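Local coordinates for protein MdbA (Actinomyces oris, PDB 4Z7X) that probably catalyses disulfide bond formation in exported proteins as a thioredoxin-fold thiol-disulfide oxidoreductase linked to pilus assembly, at residues F63-S68 and N128-I133. Residues are numbered along the deposited sequence; the frame is centred on the assembly and turned at random.
Sequences FDYSCS and NAAFEI
Tyr65 and Phe131 bring their CA atoms within 6.4 Å where a type I turn, Asp64 to Cys67, between strand 58-63 and helix 68-86 passes helix 123-140. Phe131 reaches into the turn: its CZ lies 3.5 Å from Asp64 O, which sits at the ring edge, and its CE1 is 3.7 Å from Tyr65 CA. Tyr65 CD1 stands over one face of the Phe131 ring, offset toward the rim, with the two planes at 46°. The Tyr65 ring also receives Phe63 CE2 over its centre, 3.4 Å above the plane. Phe63 CD2 meets the edge of Phe131, 3.8 Å from CZ, completing an aromatic cluster; His127 packs against all three rings and hydrogen-bonds Tyr65 OH. A water donates to both Tyr65 O (2.8 Å) and Ala130 O (3.0 Å), bridging the two backbones. Within the turn, Asp64 OD1 accepts from Ser66 N, an Asx turn, and also bonds Thr105. Cys67, the N-cap of helix 68-86, begins the CxxC of a probable thioredoxin-type active site. The direct contact is thus buried and mostly aromatic, with one carbonyl at a ring edge; the water and the Tyr65-His127 bond add polar ties between helix 123-140 and the turn that ends on Cys67.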
loop_
_atom_site.group_PDB
_atom_site.type_symbol
_atom_site.label_atom_id
_atom_site.label_comp_id
_atom_site.label_asym_id
_atom_site.label_seq_id
_atom_site.Cartn_x
_atom_site.Cartn_y
_atom_site.Cartn_z
ATOM N N PHE A 63 -2.418 2.951 -5.565
ATOM C CA PHE A 63 -1.020 3.302 -5.836
ATOM C C PHE A 63 -0.339 2.254 -6.704
ATOM O O PHE A 63 -0.825 1.130 -6.861
ATOM C CB PHE A 63 -0.271 3.427 -4.515
ATOM C CG PHE A 63 0.000 2.109 -3.856
ATOM C CD1 PHE A 63 -0.924 1.494 -3.033
ATOM C CD2 PHE A 63 1.140 1.413 -4.193
ATOM C CE1 PHE A 63 -0.641 0.251 -2.498
ATOM C CE2 PHE A 63 1.431 0.188 -3.660
ATOM C CZ PHE A 63 0.520 -0.412 -2.814
ATOM N N ASP A 64 0.767 2.679 -7.315
ATOM C CA ASP A 64 1.707 1.810 -8.040
ATOM C C ASP A 64 3.107 2.098 -7.473
ATOM O O ASP A 64 3.526 3.258 -7.428
ATOM C CB ASP A 64 1.647 2.143 -9.546
ATOM C CG ASP A 64 2.494 1.222 -10.416
ATOM O OD1 ASP A 64 3.447 0.631 -9.905
ATOM O OD2 ASP A 64 2.231 1.133 -11.644
ATOM N N TYR A 65 3.795 1.063 -7.034
ATOM C CA TYR A 65 5.167 1.181 -6.568
ATOM C C TYR A 65 6.138 1.837 -7.547
ATOM O O TYR A 65 7.188 2.328 -7.127
ATOM C CB TYR A 65 5.744 -0.173 -6.104
ATOM C CG TYR A 65 5.178 -0.683 -4.783
ATOM C CD1 TYR A 65 5.322 0.067 -3.636
ATOM C CD2 TYR A 65 4.454 -1.858 -4.706
ATOM C CE1 TYR A 65 4.827 -0.354 -2.430
ATOM C CE2 TYR A 65 3.930 -2.298 -3.504
ATOM C CZ TYR A 65 4.103 -1.535 -2.373
ATOM O OH TYR A 65 3.562 -1.950 -1.202
ATOM N N SER A 66 5.807 1.821 -8.830
ATOM C CA SER A 66 6.647 2.435 -9.867
ATOM C C SER A 66 6.183 3.820 -10.328
ATOM O O SER A 66 6.733 4.360 -11.296
ATOM C CB SER A 66 6.736 1.525 -11.086
ATOM O OG SER A 66 7.423 0.325 -10.771
ATOM N N CYS A 67 5.260 4.418 -9.571
ATOM C CA CYS A 67 4.696 5.742 -9.886
ATOM C C CYS A 67 5.382 6.826 -9.053
ATOM O O CYS A 67 5.337 6.816 -7.795
ATOM C CB CYS A 67 3.172 5.743 -9.648
ATOM S SG CYS A 67 2.434 7.398 -9.757
ATOM N N SER A 68 5.990 7.785 -9.731
ATOM C CA SER A 68 6.698 8.853 -9.015
ATOM C C SER A 68 5.799 9.734 -8.186
ATOM O O SER A 68 6.214 10.207 -7.128
ATOM C CB SER A 68 7.516 9.687 -10.016
ATOM O OG SER A 68 6.681 10.384 -10.925
ATOM N N ASN A 128 6.608 1.746 3.057
ATOM C CA ASN A 128 7.349 3.003 3.024
ATOM C C ASN A 128 8.760 2.839 2.491
ATOM O O ASN A 128 9.254 3.686 1.703
ATOM C CB ASN A 128 7.403 3.633 4.412
ATOM C CG ASN A 128 8.207 4.905 4.414
ATOM O OD1 ASN A 128 7.729 5.946 3.941
ATOM N ND2 ASN A 128 9.430 4.846 4.905
ATOM N N ALA A 129 9.454 1.812 2.973
ATOM C CA ALA A 129 10.825 1.632 2.579
ATOM C C ALA A 129 10.976 1.339 1.095
ATOM O O ALA A 129 11.951 1.775 0.467
ATOM C CB ALA A 129 11.490 0.572 3.447
ATOM N N ALA A 130 10.020 0.602 0.515
ATOM C CA ALA A 130 10.084 0.266 -0.907
ATOM C C ALA A 130 9.876 1.526 -1.720
ATOM O O ALA A 130 10.529 1.723 -2.728
ATOM C CB ALA A 130 9.027 -0.745 -1.252
ATOM N N PHE A 131 8.975 2.394 -1.276
ATOM C CA PHE A 131 8.820 3.677 -1.953
ATOM C C PHE A 131 10.054 4.560 -1.786
ATOM O O PHE A 131 10.394 5.308 -2.684
ATOM C CB PHE A 131 7.574 4.414 -1.482
ATOM C CG PHE A 131 6.359 4.162 -2.337
ATOM C CD1 PHE A 131 6.406 4.432 -3.685
ATOM C CD2 PHE A 131 5.199 3.580 -1.833
ATOM C CE1 PHE A 131 5.302 4.236 -4.496
ATOM C CE2 PHE A 131 4.088 3.410 -2.635
ATOM C CZ PHE A 131 4.149 3.723 -3.980
ATOM N N GLU A 132 10.722 4.475 -0.650
ATOM C CA GLU A 132 11.940 5.261 -0.390
ATOM C C GLU A 132 13.031 4.888 -1.387
ATOM O O GLU A 132 13.808 5.726 -1.838
ATOM C CB GLU A 132 12.406 5.021 1.065
ATOM C CG GLU A 132 13.604 5.840 1.514
ATOM C CD GLU A 132 13.716 5.893 3.034
ATOM O OE1 GLU A 132 12.827 5.359 3.737
ATOM O OE2 GLU A 132 14.704 6.443 3.534
ATOM N N ILE A 133 13.109 3.607 -1.718
ATOM C CA ILE A 133 14.089 3.175 -2.740
ATOM C C ILE A 133 13.841 3.960 -4.050
ATOM O O ILE A 133 14.767 4.494 -4.677
ATOM C CB ILE A 133 14.013 1.648 -3.037
ATOM C CG1 ILE A 133 14.572 0.845 -1.884
ATOM C CG2 ILE A 133 14.787 1.263 -4.282
ATOM C CD1 ILE A 133 14.377 -0.649 -2.015
HETATM O O HOH W 1 8.959 1.322 -5.226
#